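Uncharacterized protein (Agrobacterium tumefaciens, PDB 6N90) is a putative YoeB-family toxin of a type II toxin-antitoxin system, probably acting as an endonuclease that cleaves mRNA. Local coordinates at residues 1-12 against 77-85. Residues are numbered along the deposited sequence; the frame is centred on the assembly and turned at random.
Sequences MKLVWTLSSWDD and QRLEVIQCR
Ser9 OG is held by two bonds: it donates to Val81 O at 2.9 Å, from above the carbonyl plane, and accepts from Thr6 N. Its chi1 of 68° sets OG between backbone N and carbonyl carbon, within reach of Val81 O. Thr6 OG1 accepts from Ser9 N (3.1 Å), completing a capping box that starts the helix where it meets residues 77-85. A water donates to both Val4 O and Val81 O, a second donor for each; before it, four backbone hydrogen bonds join the parallel strands 2-5 and 77-81, with Val4 N to Leu79 O (2.8 Å, 173°) the straightest. On one face of the sheet, Leu3 CD1 lies 3.9 Å from both Leu79 CD2 and Val81 CG2. Val81 CG2 sits over the rim of the Trp5 ring, whose opposite face takes the edge of Trp10. Farther along, the extended Arg85 chain crosses Asp12, and NH1 reaches OD1 at 3.0 Å in a salt bridge. OD1 lies in the guanidinium plane, but NH1 comes from above the carboxylate plane (planes 89° apart), while OD2 takes two waters, one held by Cys84 N. Leu3, Val4 and Trp5 pair antiparallel with the second subunit, continuing the sheet across the dimer. Strand 2-5, outermost within its own chain, leads through Thr6 into a capped helix and pairs parallel with the last strand, 76-84, fitting the compact alpha/beta fold of YoeB-like toxins.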
loop_
_atom_site.group_PDB
_atom_site.type_symbol
_atom_site.label_atom_id
_atom_site.label_comp_id
_atom_site.label_asym_id
_atom_site.label_seq_id
_atom_site.Cartn_x
_atom_site.Cartn_y
_atom_site.Cartn_z
ATOM N N MET A 1 5.003 1.794 -11.428
ATOM C CA MET A 1 5.386 0.891 -10.342
ATOM C C MET A 1 4.340 0.881 -9.242
ATOM O O MET A 1 4.254 1.818 -8.437
ATOM C CB MET A 1 6.750 1.286 -9.770
ATOM C CG MET A 1 7.170 0.535 -8.510
ATOM S SD MET A 1 7.661 -1.180 -8.787
ATOM C CE MET A 1 9.123 -0.942 -9.804
ATOM N N LYS A 2 3.538 -0.177 -9.213
ATOM C CA LYS A 2 2.495 -0.304 -8.205
ATOM C C LYS A 2 3.035 -0.955 -6.937
ATOM O O LYS A 2 4.008 -1.699 -6.976
ATOM C CB LYS A 2 1.306 -1.087 -8.768
ATOM C CG LYS A 2 0.738 -0.428 -10.017
ATOM C CD LYS A 2 -0.654 -0.906 -10.420
ATOM C CE LYS A 2 -1.188 0.027 -11.514
ATOM N NZ LYS A 2 -2.603 -0.234 -11.887
ATOM N N LEU A 3 2.412 -0.631 -5.810
ATOM C CA LEU A 3 2.751 -1.217 -4.528
ATOM C C LEU A 3 1.557 -2.060 -4.099
ATOM O O LEU A 3 0.462 -1.543 -3.953
ATOM C CB LEU A 3 3.073 -0.121 -3.491
ATOM C CG LEU A 3 3.326 -0.583 -2.067
ATOM C CD1 LEU A 3 4.520 -1.474 -1.996
ATOM C CD2 LEU A 3 3.573 0.658 -1.192
ATOM N N VAL A 4 1.758 -3.364 -3.945
ATOM C CA VAL A 4 0.678 -4.294 -3.614
ATOM C C VAL A 4 0.844 -4.936 -2.233
ATOM O O VAL A 4 1.863 -5.540 -1.935
ATOM C CB VAL A 4 0.575 -5.424 -4.670
ATOM C CG1 VAL A 4 -0.614 -6.287 -4.343
ATOM C CG2 VAL A 4 0.480 -4.819 -6.066
ATOM N N TRP A 5 -0.162 -4.767 -1.376
ATOM C CA TRP A 5 -0.191 -5.439 -0.081
ATOM C C TRP A 5 -1.214 -6.559 -0.054
ATOM O O TRP A 5 -2.273 -6.458 -0.641
ATOM C CB TRP A 5 -0.574 -4.472 1.034
ATOM C CG TRP A 5 0.253 -3.255 1.096
ATOM C CD1 TRP A 5 0.119 -2.124 0.327
ATOM C CD2 TRP A 5 1.315 -2.998 2.013
ATOM N NE1 TRP A 5 1.047 -1.181 0.715
ATOM C CE2 TRP A 5 1.802 -1.701 1.739
ATOM C CE3 TRP A 5 1.927 -3.743 3.028
ATOM C CZ2 TRP A 5 2.856 -1.131 2.458
ATOM C CZ3 TRP A 5 2.969 -3.167 3.741
ATOM C CH2 TRP A 5 3.435 -1.882 3.437
ATOM N N THR A 6 -0.935 -7.578 0.733
ATOM C CA THR A 6 -1.946 -8.582 1.038
ATOM C C THR A 6 -2.770 -8.183 2.255
ATOM O O THR A 6 -2.477 -7.175 2.904
ATOM C CB THR A 6 -1.297 -9.939 1.290
ATOM O OG1 THR A 6 -0.441 -9.843 2.434
ATOM C CG2 THR A 6 -0.471 -10.339 0.067
ATOM N N LEU A 7 -3.801 -8.967 2.554
ATOM C CA LEU A 7 -4.578 -8.762 3.778
ATOM C C LEU A 7 -3.651 -8.763 4.983
ATOM O O LEU A 7 -3.691 -7.849 5.813
ATOM C CB LEU A 7 -5.652 -9.842 3.941
ATOM C CG LEU A 7 -6.908 -9.711 3.074
ATOM C CD1 LEU A 7 -7.860 -10.873 3.329
ATOM C CD2 LEU A 7 -7.605 -8.370 3.321
ATOM N N SER A 8 -2.789 -9.775 5.070
ATOM C CA SER A 8 -1.951 -9.903 6.258
ATOM C C SER A 8 -0.809 -8.881 6.323
ATOM O O SER A 8 -0.486 -8.390 7.414
ATOM C CB SER A 8 -1.378 -11.327 6.364
ATOM O OG SER A 8 -0.520 -11.619 5.290
ATOM N N SER A 9 -0.193 -8.544 5.190
ATOM C CA SER A 9 0.921 -7.606 5.263
ATOM C C SER A 9 0.393 -6.192 5.580
ATOM O O SER A 9 1.027 -5.439 6.333
ATOM C CB SER A 9 1.783 -7.621 3.980
ATOM O OG SER A 9 1.119 -7.106 2.836
ATOM N N TRP A 10 -0.777 -5.841 5.056
ATOM C CA TRP A 10 -1.352 -4.530 5.402
ATOM C C TRP A 10 -1.756 -4.482 6.876
ATOM O O TRP A 10 -1.558 -3.466 7.563
ATOM C CB TRP A 10 -2.555 -4.199 4.512
ATOM C CG TRP A 10 -3.083 -2.792 4.757
ATOM C CD1 TRP A 10 -4.286 -2.448 5.350
ATOM C CD2 TRP A 10 -2.418 -1.549 4.454
ATOM N NE1 TRP A 10 -4.396 -1.068 5.424
ATOM C CE2 TRP A 10 -3.271 -0.499 4.878
ATOM C CE3 TRP A 10 -1.195 -1.221 3.852
ATOM C CZ2 TRP A 10 -2.940 0.844 4.707
ATOM C CZ3 TRP A 10 -0.862 0.120 3.690
ATOM C CH2 TRP A 10 -1.731 1.139 4.127
ATOM N N ASP A 11 -2.284 -5.589 7.383
ATOM C CA ASP A 11 -2.641 -5.659 8.801
ATOM C C ASP A 11 -1.419 -5.442 9.687
ATOM O O ASP A 11 -1.472 -4.687 10.661
ATOM C CB ASP A 11 -3.311 -7.000 9.125
ATOM C CG ASP A 11 -4.794 -6.992 8.813
ATOM O OD1 ASP A 11 -5.389 -5.885 8.790
ATOM O OD2 ASP A 11 -5.360 -8.087 8.600
ATOM N N ASP A 12 -0.307 -6.085 9.347
ATOM C CA ASP A 12 0.884 -5.868 10.142
ATOM C C ASP A 12 1.487 -4.489 9.986
ATOM O O ASP A 12 2.073 -3.961 10.941
ATOM C CB ASP A 12 1.910 -6.926 9.827
ATOM C CG ASP A 12 1.581 -8.247 10.493
ATOM O OD1 ASP A 12 0.845 -8.250 11.521
ATOM O OD2 ASP A 12 2.052 -9.275 9.981
ATOM N N GLN A 77 5.509 -2.265 -13.732
ATOM C CA GLN A 77 5.964 -3.222 -12.726
ATOM C C GLN A 77 5.173 -3.087 -11.429
ATOM O O GLN A 77 4.399 -2.138 -11.267
ATOM C CB GLN A 77 7.457 -3.035 -12.432
ATOM C CG GLN A 77 8.370 -3.119 -13.647
ATOM C CD GLN A 77 9.841 -2.979 -13.294
ATOM O OE1 GLN A 77 10.232 -3.122 -12.134
ATOM N NE2 GLN A 77 10.668 -2.683 -14.301
ATOM N N ARG A 78 5.370 -4.036 -10.521
ATOM C CA ARG A 78 4.756 -3.946 -9.182
ATOM C C ARG A 78 5.661 -4.548 -8.112
ATOM O O ARG A 78 6.434 -5.475 -8.376
ATOM C CB ARG A 78 3.379 -4.634 -9.168
ATOM C CG ARG A 78 3.454 -6.150 -9.418
ATOM C CD ARG A 78 2.067 -6.776 -9.586
ATOM N NE ARG A 78 2.150 -8.235 -9.672
ATOM C CZ ARG A 78 2.349 -8.915 -10.799
ATOM N NH1 ARG A 78 2.492 -8.281 -11.955
ATOM N NH2 ARG A 78 2.413 -10.238 -10.764
ATOM N N LEU A 79 5.618 -3.976 -6.909
ATOM C CA LEU A 79 6.288 -4.571 -5.771
ATOM C C LEU A 79 5.198 -5.136 -4.895
ATOM O O LEU A 79 4.304 -4.404 -4.488
ATOM C CB LEU A 79 7.115 -3.545 -4.984
ATOM C CG LEU A 79 7.996 -4.156 -3.888
ATOM C CD1 LEU A 79 9.250 -3.331 -3.698
ATOM C CD2 LEU A 79 7.241 -4.228 -2.582
ATOM N N GLU A 80 5.275 -6.434 -4.618
ATOM C CA GLU A 80 4.279 -7.102 -3.780
ATOM C C GLU A 80 4.892 -7.315 -2.418
ATOM O O GLU A 80 5.915 -7.993 -2.313
ATOM C CB GLU A 80 3.878 -8.466 -4.351
ATOM C CG GLU A 80 2.886 -8.487 -5.487
ATOM C CD GLU A 80 2.691 -9.906 -6.004
ATOM O OE1 GLU A 80 1.582 -10.458 -5.832
ATOM O OE2 GLU A 80 3.653 -10.465 -6.576
ATOM N N VAL A 81 4.276 -6.765 -1.373
ATOM C CA VAL A 81 4.737 -7.021 -0.014
ATOM C C VAL A 81 3.981 -8.204 0.579
ATOM O O VAL A 81 2.755 -8.169 0.694
ATOM C CB VAL A 81 4.542 -5.802 0.895
ATOM C CG1 VAL A 81 5.068 -6.101 2.333
ATOM C CG2 VAL A 81 5.193 -4.584 0.269
ATOM N N ILE A 82 4.729 -9.229 0.968
ATOM C CA ILE A 82 4.186 -10.471 1.489
ATOM C C ILE A 82 4.160 -10.456 3.011
ATOM O O ILE A 82 3.219 -10.962 3.627
ATOM C CB ILE A 82 5.015 -11.679 0.983
ATOM C CG1 ILE A 82 5.167 -11.594 -0.533
ATOM C CG2 ILE A 82 4.370 -12.994 1.380
ATOM C CD1 ILE A 82 3.857 -11.467 -1.268
ATOM N N GLN A 83 5.189 -9.866 3.611
ATOM C CA GLN A 83 5.283 -9.779 5.072
ATOM C C GLN A 83 6.069 -8.530 5.489
ATOM O O GLN A 83 6.975 -8.120 4.779
ATOM C CB GLN A 83 5.932 -11.077 5.613
ATOM C CG GLN A 83 6.900 -10.951 6.774
ATOM C CD GLN A 83 7.599 -12.278 7.081
ATOM O OE1 GLN A 83 7.283 -13.324 6.491
ATOM N NE2 GLN A 83 8.561 -12.235 7.989
ATOM N N CYS A 84 5.738 -7.916 6.624
ATOM C CA CYS A 84 6.566 -6.838 7.156
ATOM C C CYS A 84 6.624 -6.929 8.692
ATOM O O CYS A 84 6.597 -5.920 9.415
ATOM C CB CYS A 84 6.047 -5.458 6.697
ATOM S SG CYS A 84 4.433 -5.014 7.360
ATOM N N ARG A 85 6.714 -8.166 9.172
ATOM C CA ARG A 85 6.714 -8.466 10.600
ATOM C C ARG A 85 7.169 -9.914 10.788
ATOM O O ARG A 85 6.821 -10.769 9.983
ATOM C CB ARG A 85 5.316 -8.252 11.190
ATOM C CG ARG A 85 5.254 -8.234 12.718
ATOM C CD ARG A 85 3.841 -7.870 13.162
ATOM N NE ARG A 85 3.650 -8.022 14.602
ATOM C CZ ARG A 85 2.468 -8.245 15.173
ATOM N NH1 ARG A 85 1.373 -8.351 14.438
ATOM N NH2 ARG A 85 2.385 -8.377 16.486
HETATM O O HOH W 1 1.151 -8.249 -1.917
HETATM O O HOH W 2 0.907 -12.109 2.749
HETATM O O HOH W 3 1.964 -11.111 5.993
HETATM O O HOH W 4 3.361 -9.078 7.845
HETATM O O HOH W 5 3.763 -11.543 9.435
#